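PDB 3SQR: laccase from Botrytis aclada, which oxidises phenolic compounds such as hydroquinones with a set of copper ions, reducing molecular oxygen to water, and probably serves in lignin degradation and detoxification of lignin-derived products. Local coordinates for residues V197-L202 with R266-G271; Q203-E208 with N227-G232; L411-S416 with A537-E542; V449-E454 with L510-K515. All blocks are in the same frame, centred on the assembly; numbering follows the deposited sequence.

Contact 1 (V197-L202 with R266-G271). With NAG (2-acetamido-2-deoxy-beta-D-glucopyranose), chain C.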
# COMPACT_ATOMS: atom_id res chain seq x y z
N VAL A 197 -8.09 16.89 -6.24
CA VAL A 197 -7.10 17.52 -5.39
C VAL A 197 -5.86 16.64 -5.23
O VAL A 197 -4.83 17.06 -4.70
CB VAL A 197 -7.70 17.96 -4.03
CG1 VAL A 197 -8.89 18.96 -4.30
CG2 VAL A 197 -8.12 16.84 -3.07
N GLY A 198 -6.00 15.40 -5.67
CA GLY A 198 -4.85 14.51 -5.58
C GLY A 198 -4.85 13.78 -4.26
O GLY A 198 -5.88 13.59 -3.55
N VAL A 199 -3.70 13.22 -3.98
CA VAL A 199 -3.54 12.28 -2.85
C VAL A 199 -3.40 13.05 -1.55
O VAL A 199 -2.85 14.20 -1.50
CB VAL A 199 -2.32 11.38 -3.08
CG1 VAL A 199 -1.99 10.58 -1.85
CG2 VAL A 199 -2.56 10.34 -4.22
N ILE A 200 -3.90 12.47 -0.50
CA ILE A 200 -3.58 12.90 0.87
C ILE A 200 -3.05 11.67 1.57
O ILE A 200 -3.77 10.70 1.79
CB ILE A 200 -4.83 13.38 1.66
CG1 ILE A 200 -5.47 14.57 0.93
CG2 ILE A 200 -4.46 13.70 3.13
CD1 ILE A 200 -6.76 15.11 1.54
N PHE A 201 -1.73 11.66 1.80
CA PHE A 201 -1.08 10.63 2.54
C PHE A 201 -1.32 10.75 4.03
O PHE A 201 -1.34 11.84 4.58
CB PHE A 201 0.42 10.62 2.28
CG PHE A 201 0.77 10.19 0.88
CD1 PHE A 201 0.70 8.85 0.54
CD2 PHE A 201 1.18 11.10 -0.07
CE1 PHE A 201 1.02 8.44 -0.70
CE2 PHE A 201 1.54 10.68 -1.33
CZ PHE A 201 1.47 9.35 -1.64
N LEU A 202 -1.59 9.63 4.65
CA LEU A 202 -1.77 9.57 6.11
C LEU A 202 -0.69 8.62 6.62
O LEU A 202 -0.56 7.51 6.13
CB LEU A 202 -3.17 9.09 6.44
CG LEU A 202 -4.35 9.85 5.90
CD1 LEU A 202 -5.63 9.00 6.09
CD2 LEU A 202 -4.41 11.24 6.55
N ARG A 266 -7.87 11.62 -2.63
CA ARG A 266 -7.37 10.25 -2.84
C ARG A 266 -6.56 9.91 -1.61
O ARG A 266 -5.49 10.43 -1.43
CB ARG A 266 -6.55 10.21 -4.10
CG ARG A 266 -7.27 10.67 -5.37
CD ARG A 266 -6.30 10.72 -6.50
NE ARG A 266 -6.84 11.07 -7.78
CZ ARG A 266 -7.19 10.22 -8.74
NH1 ARG A 266 -7.13 8.92 -8.54
NH2 ARG A 266 -7.63 10.67 -9.91
N LEU A 267 -7.16 9.10 -0.76
CA LEU A 267 -6.65 8.85 0.55
C LEU A 267 -5.82 7.60 0.54
O LEU A 267 -6.26 6.57 0.06
CB LEU A 267 -7.78 8.71 1.54
CG LEU A 267 -8.75 9.93 1.52
CD1 LEU A 267 -10.03 9.62 2.33
CD2 LEU A 267 -8.04 11.18 2.01
N ILE A 268 -4.63 7.71 1.11
CA ILE A 268 -3.70 6.57 1.26
C ILE A 268 -3.10 6.52 2.61
O ILE A 268 -2.49 7.49 3.06
CB ILE A 268 -2.58 6.56 0.22
CG1 ILE A 268 -3.09 7.00 -1.16
CG2 ILE A 268 -1.83 5.11 0.20
CD1 ILE A 268 -2.09 6.84 -2.25
N ASN A 269 -3.20 5.37 3.26
CA ASN A 269 -2.50 5.15 4.52
C ASN A 269 -1.14 4.47 4.18
O ASN A 269 -1.12 3.38 3.71
CB ASN A 269 -3.36 4.31 5.48
CG ASN A 269 -2.65 3.89 6.76
OD1 ASN A 269 -1.43 4.10 6.99
ND2 ASN A 269 -3.46 3.20 7.62
N VAL A 270 -0.08 5.17 4.48
CA VAL A 270 1.28 4.74 4.13
C VAL A 270 2.19 4.70 5.34
O VAL A 270 3.43 4.72 5.20
CB VAL A 270 1.89 5.64 3.02
CG1 VAL A 270 1.02 5.56 1.77
CG2 VAL A 270 2.13 7.10 3.53
N GLY A 271 1.62 4.50 6.52
CA GLY A 271 2.36 4.50 7.73
C GLY A 271 3.08 3.17 7.91
O GLY A 271 2.81 2.19 7.17
C1 NAG C . -0.31 16.21 -1.31
C2 NAG C . -1.20 17.18 -2.08
C3 NAG C . -1.04 16.87 -3.56
C4 NAG C . 0.41 16.98 -4.00
C5 NAG C . 1.36 16.24 -3.00
C6 NAG C . 2.73 16.86 -3.00
C7 NAG C . -3.46 17.88 -1.58
C8 NAG C . -4.93 17.51 -1.41
N2 NAG C . -2.59 16.92 -1.84
O3 NAG C . -1.86 17.69 -4.36
O4 NAG C . 0.56 16.40 -5.31
O5 NAG C . 1.02 16.44 -1.66
O6 NAG C . 3.66 15.96 -2.40
O7 NAG C . -3.06 19.04 -1.50
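Val199, Phe201 and Ile268 mesh on one face of a parallel strand pair, and Val270 joins them from just past the end of strand 266-269. CD1 of Ile268 touches Val199 CG1 at 3.8 Å and also meets CE1 of Phe201. The same Val199 methyl sits over the centre of the Phe201 ring, 3.5 Å above its plane, with CG1 anti to the backbone N (chi1 170°). Val270 CG1 comes to the edge of that ring, 3.5 Å from Phe201 CD1. On the other face Ile200 and Leu267 lie side by side, CB to CD2 at 3.9 Å. Five backbone hydrogen bonds alternate between the strands; the shortest runs from Ile200 N to Arg266 O at 2.7 Å. Arg266 lays its CB and CG against the Gly198 carbonyl, while its guanidinium goes on to a salt bridge with Asp196 and a hydrogen bond to Thr164. Asn269 OD1 accepts from Gly271 N, an Asx turn. On the side of 197-202 turned away from 266-269, NAG gives its N2 hydrogen to Val199 O over 2.8 Å. Apolar side chains make the side-chain contacts across the strands, the polar ends of Arg266 and Asn269 bond elsewhere, and the glycan takes an outward carbonyl.

Contact 2 (Q203-E208 with N227-G232). With NAG (2-acetamido-2-deoxy-beta-D-glucopyranose), chain C.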
# COMPACT_ATOMS: atom_id res chain seq x y z
N GLN A 203 0.12 9.04 7.58
CA GLN A 203 1.17 8.18 8.10
C GLN A 203 1.56 8.60 9.50
O GLN A 203 1.32 9.71 9.95
CB GLN A 203 2.40 8.23 7.21
CG GLN A 203 2.99 9.62 7.14
CD GLN A 203 4.09 9.78 6.14
OE1 GLN A 203 3.98 10.54 5.20
NE2 GLN A 203 5.23 9.14 6.40
N ASP A 204 2.17 7.65 10.18
CA ASP A 204 3.00 7.91 11.35
C ASP A 204 4.28 8.55 10.82
O ASP A 204 4.54 8.55 9.60
CB ASP A 204 3.29 6.62 12.17
CG ASP A 204 3.62 5.41 11.33
OD1 ASP A 204 4.10 5.56 10.17
OD2 ASP A 204 3.40 4.28 11.83
N TRP A 205 5.08 9.08 11.72
CA TRP A 205 6.35 9.64 11.30
C TRP A 205 7.29 9.70 12.46
O TRP A 205 6.99 10.36 13.47
CB TRP A 205 6.14 11.05 10.77
CG TRP A 205 7.37 11.64 10.25
CD1 TRP A 205 8.03 12.74 10.74
CD2 TRP A 205 8.12 11.21 9.11
NE1 TRP A 205 9.16 12.98 10.00
CE2 TRP A 205 9.25 12.06 8.99
CE3 TRP A 205 7.99 10.17 8.20
CZ2 TRP A 205 10.19 11.90 8.00
CZ3 TRP A 205 8.94 10.00 7.23
CH2 TRP A 205 10.03 10.89 7.12
N ALA A 206 8.41 8.98 12.33
CA ALA A 206 9.40 8.95 13.39
C ALA A 206 10.25 10.22 13.31
O ALA A 206 10.29 10.86 12.25
CB ALA A 206 10.30 7.73 13.24
N HIS A 207 10.93 10.56 14.41
CA HIS A 207 11.95 11.63 14.37
C HIS A 207 13.33 11.10 14.35
O HIS A 207 14.28 11.80 14.78
CB HIS A 207 11.75 12.63 15.50
CG HIS A 207 10.59 13.52 15.27
ND1 HIS A 207 10.12 14.39 16.22
CD2 HIS A 207 9.81 13.70 14.17
CE1 HIS A 207 9.09 15.06 15.74
NE2 HIS A 207 8.88 14.65 14.49
N GLU A 208 13.49 9.89 13.77
CA GLU A 208 14.74 9.27 13.49
C GLU A 208 14.47 8.17 12.46
O GLU A 208 13.34 7.79 12.25
CB GLU A 208 15.33 8.68 14.76
CG GLU A 208 14.41 7.64 15.46
CD GLU A 208 13.20 8.21 16.20
OE1 GLU A 208 13.37 9.29 16.79
OE2 GLU A 208 12.08 7.58 16.22
N ASN A 227 5.54 11.38 15.83
CA ASN A 227 4.53 12.24 15.30
C ASN A 227 3.77 11.49 14.18
O ASN A 227 3.93 10.28 14.04
CB ASN A 227 5.16 13.52 14.73
CG ASN A 227 4.23 14.70 14.79
OD1 ASN A 227 3.16 14.64 15.38
ND2 ASN A 227 4.67 15.84 14.15
N THR A 228 2.92 12.22 13.50
CA THR A 228 2.22 11.76 12.28
C THR A 228 2.37 12.86 11.24
O THR A 228 2.65 14.00 11.59
CB THR A 228 0.74 11.48 12.53
OG1 THR A 228 0.06 12.72 12.76
CG2 THR A 228 0.54 10.52 13.75
N LEU A 229 2.15 12.52 9.96
CA LEU A 229 2.11 13.52 8.87
C LEU A 229 0.87 13.31 8.09
O LEU A 229 0.42 12.17 7.89
CB LEU A 229 3.27 13.38 7.93
CG LEU A 229 4.68 13.55 8.53
CD1 LEU A 229 5.69 13.22 7.49
CD2 LEU A 229 4.89 14.93 9.01
N MET A 230 0.30 14.44 7.67
CA MET A 230 -0.78 14.43 6.75
C MET A 230 -0.31 15.12 5.50
O MET A 230 0.02 16.30 5.49
CB MET A 230 -2.02 15.15 7.31
CG MET A 230 -3.19 15.07 6.44
SD MET A 230 -4.74 15.68 7.19
CE MET A 230 -5.01 14.50 8.51
N ASN A 231 -0.31 14.36 4.42
CA ASN A 231 0.30 14.75 3.18
C ASN A 231 1.65 15.37 3.37
O ASN A 231 1.96 16.37 2.75
CB ASN A 231 -0.61 15.65 2.36
CG ASN A 231 -0.50 15.34 0.90
OD1 ASN A 231 -0.43 14.18 0.49
ND2 ASN A 231 -0.45 16.36 0.11
N GLY A 232 2.45 14.75 4.23
CA GLY A 232 3.82 15.11 4.38
C GLY A 232 4.10 16.22 5.39
O GLY A 232 5.22 16.60 5.52
C1 NAG C . -0.31 16.21 -1.31
C2 NAG C . -1.20 17.18 -2.08
C3 NAG C . -1.04 16.87 -3.56
C4 NAG C . 0.41 16.98 -4.00
C5 NAG C . 1.36 16.24 -3.00
C6 NAG C . 2.73 16.86 -3.00
C7 NAG C . -3.46 17.88 -1.58
C8 NAG C . -4.93 17.51 -1.41
N2 NAG C . -2.59 16.92 -1.84
O3 NAG C . -1.86 17.69 -4.36
O4 NAG C . 0.56 16.40 -5.31
O5 NAG C . 1.02 16.44 -1.66
O6 NAG C . 3.66 15.96 -2.40
O7 NAG C . -3.06 19.04 -1.50
O HOH W 1 1.82 12.17 4.98
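Leu229 reaches across to both Gln203 and Trp205, and its side chain is the one to follow. CB lies 3.9 Å from Gln203 CG, the two side chains running side by side in the same direction. CG comes next, 3.7 Å from Trp205 CB and just as near to the indole CG. At the tip, CD1 rests over one face of the indole, offset toward the rim, 3.5 Å from Trp205 CD2, in a CH-pi contact with the five-membered ring 21° off its normal. Trp205 and Leu229 project from the same face; with CG anti to the backbone N (chi1 -176°), Trp205 CG comes within 3.6 Å of Leu229 CD1. Arg86 makes a cation-pi contact with the same indole.

Gln203 and Leu229 exchange two backbone hydrogen bonds, the shorter from Leu229 N to Gln203 O at 2.9 Å. Trp205 and Asn227 exchange two more; there Trp205 N approaches Asn227 O from above the carbonyl plane, 48° out of it. Gln203 OE1 receives a proton from a water at 2.7 Å, and that water accepts from Gly232 N, tying the glutamine to the turn that follows the strand. In that turn Asn231 ND2 is bonded covalently to NAG C1, an N-linked glycan. The arrangement is an antiparallel edge pairing, with strand 227-230 bordering the mixed sheet of a cupredoxin-like domain, the building block of multicopper oxidases.

Contact 3 (L411-S416 with A537-E542)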
# COMPACT_ATOMS: atom_id res chain seq x y z
N LEU A 411 8.82 -15.92 6.94
CA LEU A 411 9.47 -15.59 5.67
C LEU A 411 10.82 -14.96 5.86
O LEU A 411 11.00 -14.01 6.65
CB LEU A 411 8.58 -14.66 4.79
CG LEU A 411 9.03 -14.52 3.33
CD1 LEU A 411 8.13 -15.32 2.41
CD2 LEU A 411 9.02 -13.03 2.98
N LEU A 412 11.78 -15.54 5.16
CA LEU A 412 13.12 -15.04 5.11
C LEU A 412 13.71 -15.35 3.73
O LEU A 412 13.90 -16.52 3.32
CB LEU A 412 13.94 -15.63 6.26
CG LEU A 412 15.43 -15.41 6.29
CD1 LEU A 412 15.66 -13.94 6.38
CD2 LEU A 412 15.97 -16.19 7.49
N LEU A 413 13.98 -14.28 3.00
CA LEU A 413 14.35 -14.39 1.61
C LEU A 413 15.84 -14.10 1.47
O LEU A 413 16.43 -13.37 2.25
CB LEU A 413 13.55 -13.42 0.76
CG LEU A 413 12.03 -13.59 0.80
CD1 LEU A 413 11.42 -12.63 -0.24
CD2 LEU A 413 11.59 -14.98 0.54
N ASP A 414 16.38 -14.64 0.39
CA ASP A 414 17.74 -14.37 -0.04
C ASP A 414 17.67 -13.46 -1.20
O ASP A 414 17.20 -13.83 -2.27
CB ASP A 414 18.42 -15.68 -0.48
CG ASP A 414 19.88 -15.50 -0.73
OD1 ASP A 414 20.32 -14.39 -1.03
OD2 ASP A 414 20.58 -16.50 -0.68
N TRP A 415 18.14 -12.25 -0.99
CA TRP A 415 18.10 -11.20 -2.00
C TRP A 415 18.90 -11.54 -3.24
O TRP A 415 18.57 -11.10 -4.34
CB TRP A 415 18.61 -9.93 -1.38
CG TRP A 415 17.64 -9.19 -0.51
CD1 TRP A 415 16.25 -9.15 -0.61
CD2 TRP A 415 17.96 -8.36 0.58
NE1 TRP A 415 15.74 -8.36 0.34
CE2 TRP A 415 16.75 -7.83 1.10
CE3 TRP A 415 19.17 -7.96 1.18
CZ2 TRP A 415 16.72 -6.96 2.19
CZ3 TRP A 415 19.11 -7.12 2.27
CH2 TRP A 415 17.91 -6.60 2.74
N SER A 416 19.96 -12.38 -3.09
CA SER A 416 20.68 -12.84 -4.25
C SER A 416 20.05 -14.04 -4.96
O SER A 416 20.52 -14.44 -6.03
CB SER A 416 22.14 -13.21 -3.83
OG SER A 416 22.11 -14.46 -3.14
N ALA A 537 4.36 -13.16 6.07
CA ALA A 537 4.34 -13.13 4.64
C ALA A 537 4.43 -14.53 4.09
O ALA A 537 5.02 -15.40 4.70
CB ALA A 537 5.53 -12.28 4.13
N MET A 538 3.88 -14.71 2.89
CA MET A 538 4.10 -15.88 2.12
C MET A 538 4.07 -15.47 0.64
O MET A 538 4.05 -14.28 0.33
CB MET A 538 3.09 -16.95 2.46
CG MET A 538 1.67 -16.45 2.43
SD MET A 538 1.11 -16.24 0.83
CE MET A 538 1.07 -17.98 0.27
N GLN A 539 4.18 -16.41 -0.25
CA GLN A 539 4.12 -16.07 -1.65
C GLN A 539 3.53 -17.20 -2.45
O GLN A 539 3.67 -18.35 -2.09
CB GLN A 539 5.49 -15.65 -2.19
CG GLN A 539 6.52 -16.77 -2.24
CD GLN A 539 7.90 -16.26 -2.59
OE1 GLN A 539 8.16 -15.81 -3.70
NE2 GLN A 539 8.80 -16.36 -1.63
N PHE A 540 2.81 -16.82 -3.51
CA PHE A 540 2.21 -17.76 -4.42
C PHE A 540 3.08 -17.87 -5.64
O PHE A 540 3.40 -16.88 -6.27
CB PHE A 540 0.81 -17.31 -4.81
CG PHE A 540 -0.11 -17.19 -3.66
CD1 PHE A 540 -0.76 -18.30 -3.14
CD2 PHE A 540 -0.33 -15.95 -3.04
CE1 PHE A 540 -1.58 -18.22 -2.09
CE2 PHE A 540 -1.21 -15.83 -1.93
CZ PHE A 540 -1.83 -16.95 -1.46
N VAL A 541 3.50 -19.11 -5.96
CA VAL A 541 4.19 -19.33 -7.21
C VAL A 541 3.08 -19.91 -8.03
O VAL A 541 2.59 -21.05 -7.82
CB VAL A 541 5.43 -20.21 -7.09
CG1 VAL A 541 5.90 -20.66 -8.52
CG2 VAL A 541 6.57 -19.46 -6.27
N GLU A 542 2.57 -19.04 -8.88
CA GLU A 542 1.42 -19.26 -9.68
C GLU A 542 1.77 -19.67 -11.12
O GLU A 542 2.39 -18.91 -11.87
CB GLU A 542 0.57 -17.94 -9.74
CG GLU A 542 -0.69 -18.06 -10.56
CD GLU A 542 -1.50 -16.79 -10.52
OE1 GLU A 542 -1.18 -15.98 -9.63
OE2 GLU A 542 -2.28 -16.57 -11.42
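Leu411 and Leu413 make a small apolar contact with Ala537 and Gln539, where the loop between strand 402-406 and helix 419-424 lies against strand 537-542. The strand belongs to the copper-bearing sheet of the third cupredoxin-like domain. Leu411 carries most of the touching. Its CB is 3.6 Å from Ala537 O, and its CD2 meets Ala537 CB at 3.8 Å. CG is anti to the backbone N (chi1 -167°), and the other methyl, CD1, is 3.9 Å from Ala537 O and 4.1 Å from Met538 CA. Two residues further along the strand from Ala537, Leu413 crosses Gln539 at a slant, its CD2 3.8 Å from the amide nitrogen NE2.

That amide has its polar partners elsewhere: Gln539 NE2 donates to Tyr434 O, and OE1 is hydrogen-bonded to Thr419 OG1. The carbonyl of Ala537 likewise receives a hydrogen bond from Asn435, and Leu411 is tied through its backbone to Gly535. Ala537 also touches His525, a copper ligand, with its side chain. The leucines thus meet the strand by van der Waals contact alone, so the contact itself is apolar, and the polar atoms at it, the Ala537 carbonyl and the Gln539 amide, are paired with residues outside the two segments.

Contact 4 (V449-E454 with L510-K515); sequences VVYVIE and LAIAFK
Tyr451 N and Ile512 O form the shortest hydrogen bond between these antiparallel strands, 2.7 Å and almost straight at 176°. Ile512 N answers to Tyr451 O, and the pairs Val449 with Phe514 and Ile453 with Leu510 repeat the pair of reciprocal hydrogen bonds, making six in all. Between them the non-hydrogen-bonded pairs bring CA groups close to carbonyls, as with Ala513 CA and Val449 O at 3.0 Å. The closest side-chain meeting is that of Val449 with Phe514. Val449 CG1 stands over the centre of the phenyl ring, 3.3 Å from its centroid, a tight CH-pi contact. It reaches that spot because it lies between the backbone N and the carbonyl carbon (chi1 55°). Ile512 CG1 sits at the edge of the Tyr451 ring and 4.0 Å from Tyr451 CB; the phenol hydroxyl goes on to Glu392. On the other face the valines meet alanines: Val450 CG2 touches Ala513 CB, and Val452 CG2 touches Ala511 CB at 3.8 Å. Phe540 meets both aromatic rings edge-to-face, from the facing sheet. With strand 387-398 beside 449-454 and strand 472-478 beside 510-515, this is the middle of one sheet of a cupredoxin beta-sandwich.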
# COMPACT_ATOMS: atom_id res chain seq x y z
N VAL A 449 -8.63 -19.59 -6.68
CA VAL A 449 -8.16 -19.97 -5.38
C VAL A 449 -8.85 -19.12 -4.33
O VAL A 449 -9.03 -17.93 -4.56
CB VAL A 449 -6.63 -19.89 -5.23
CG1 VAL A 449 -6.09 -18.51 -5.58
CG2 VAL A 449 -6.25 -20.25 -3.80
N VAL A 450 -9.32 -19.75 -3.25
CA VAL A 450 -9.70 -19.03 -2.02
C VAL A 450 -8.58 -19.30 -1.02
O VAL A 450 -8.19 -20.45 -0.72
CB VAL A 450 -11.03 -19.42 -1.44
CG1 VAL A 450 -11.20 -18.80 0.01
CG2 VAL A 450 -12.15 -18.97 -2.32
N TYR A 451 -7.97 -18.21 -0.58
CA TYR A 451 -6.88 -18.27 0.34
C TYR A 451 -7.43 -17.76 1.66
O TYR A 451 -7.97 -16.63 1.74
CB TYR A 451 -5.71 -17.39 -0.11
CG TYR A 451 -4.58 -17.35 0.84
CD1 TYR A 451 -3.73 -18.43 1.01
CD2 TYR A 451 -4.31 -16.19 1.59
CE1 TYR A 451 -2.67 -18.37 1.86
CE2 TYR A 451 -3.26 -16.15 2.46
CZ TYR A 451 -2.43 -17.23 2.60
OH TYR A 451 -1.38 -17.17 3.48
N VAL A 452 -7.37 -18.62 2.67
CA VAL A 452 -7.88 -18.27 3.99
C VAL A 452 -6.66 -18.10 4.88
O VAL A 452 -5.88 -18.99 5.04
CB VAL A 452 -8.82 -19.37 4.62
CG1 VAL A 452 -9.24 -18.94 6.05
CG2 VAL A 452 -10.11 -19.53 3.82
N ILE A 453 -6.54 -16.93 5.49
CA ILE A 453 -5.46 -16.72 6.40
C ILE A 453 -6.11 -16.45 7.76
O ILE A 453 -7.03 -15.64 7.89
CB ILE A 453 -4.52 -15.57 5.96
CG1 ILE A 453 -3.36 -15.46 6.96
CG2 ILE A 453 -5.30 -14.28 5.71
CD1 ILE A 453 -2.19 -14.62 6.47
N GLU A 454 -5.67 -17.23 8.72
CA GLU A 454 -6.21 -17.24 10.07
C GLU A 454 -5.27 -16.62 11.03
O GLU A 454 -4.06 -16.87 11.02
CB GLU A 454 -6.41 -18.68 10.53
CG GLU A 454 -7.35 -19.46 9.70
CD GLU A 454 -7.54 -20.83 10.32
OE1 GLU A 454 -7.84 -20.87 11.53
OE2 GLU A 454 -7.35 -21.83 9.59
N LEU A 510 -9.42 -14.06 7.25
CA LEU A 510 -9.69 -13.38 6.03
C LEU A 510 -9.61 -14.43 4.93
O LEU A 510 -8.62 -15.15 4.84
CB LEU A 510 -8.63 -12.31 5.84
CG LEU A 510 -8.62 -11.63 4.49
CD1 LEU A 510 -9.91 -10.76 4.28
CD2 LEU A 510 -7.32 -10.80 4.29
N ALA A 511 -10.69 -14.51 4.16
CA ALA A 511 -10.76 -15.43 3.05
C ALA A 511 -10.83 -14.57 1.80
O ALA A 511 -11.79 -13.84 1.59
CB ALA A 511 -12.02 -16.36 3.17
N ILE A 512 -9.77 -14.65 1.00
CA ILE A 512 -9.62 -13.87 -0.22
C ILE A 512 -9.51 -14.80 -1.40
O ILE A 512 -8.73 -15.74 -1.37
CB ILE A 512 -8.40 -12.90 -0.15
CG1 ILE A 512 -7.11 -13.61 0.14
CG2 ILE A 512 -8.66 -11.74 0.83
CD1 ILE A 512 -5.87 -12.74 -0.14
N ALA A 513 -10.27 -14.52 -2.42
CA ALA A 513 -10.26 -15.29 -3.66
C ALA A 513 -9.57 -14.50 -4.76
O ALA A 513 -9.70 -13.28 -4.86
CB ALA A 513 -11.71 -15.59 -4.08
N PHE A 514 -8.84 -15.21 -5.62
CA PHE A 514 -8.37 -14.61 -6.86
C PHE A 514 -8.23 -15.70 -7.91
O PHE A 514 -8.26 -16.88 -7.58
CB PHE A 514 -7.06 -13.87 -6.64
CG PHE A 514 -5.97 -14.71 -6.04
CD1 PHE A 514 -5.83 -14.82 -4.66
CD2 PHE A 514 -5.02 -15.36 -6.85
CE1 PHE A 514 -4.89 -15.57 -4.12
CE2 PHE A 514 -4.01 -16.07 -6.28
CZ PHE A 514 -3.93 -16.16 -4.91
N LYS A 515 -8.28 -15.28 -9.17
CA LYS A 515 -8.24 -16.18 -10.31
C LYS A 515 -6.82 -16.45 -10.73
O LYS A 515 -5.93 -15.55 -10.67
CB LYS A 515 -9.01 -15.55 -11.45
CG LYS A 515 -9.34 -16.56 -12.54
CD LYS A 515 -10.28 -16.02 -13.50
CE LYS A 515 -10.55 -17.09 -14.56
NZ LYS A 515 -11.34 -16.48 -15.64

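In the fold
Contacts 1 and 2 share strand 195-205, which pairs with 262-269 along one edge and with 227-230 along the other. They touch where Asn231 N probably hydrogen-bonds to Phe201 O at 2.7 Å, and the glycan on Asn231 folds back along 197-202. Contacts 3 and 4 belong to another domain, with centres about 18 Å apart; Met538 of contact 3 packs on Tyr451 of contact 4, CG to OH at 3.3 Å, where the two sheets meet. The pairs stand well apart, contacts 1 and 3 having centres about 28 Å apart. Copper ligands lie near both: Val270's side chain is about 7 Å from His168's, and Ile453's about 7 Å from that of Cys526.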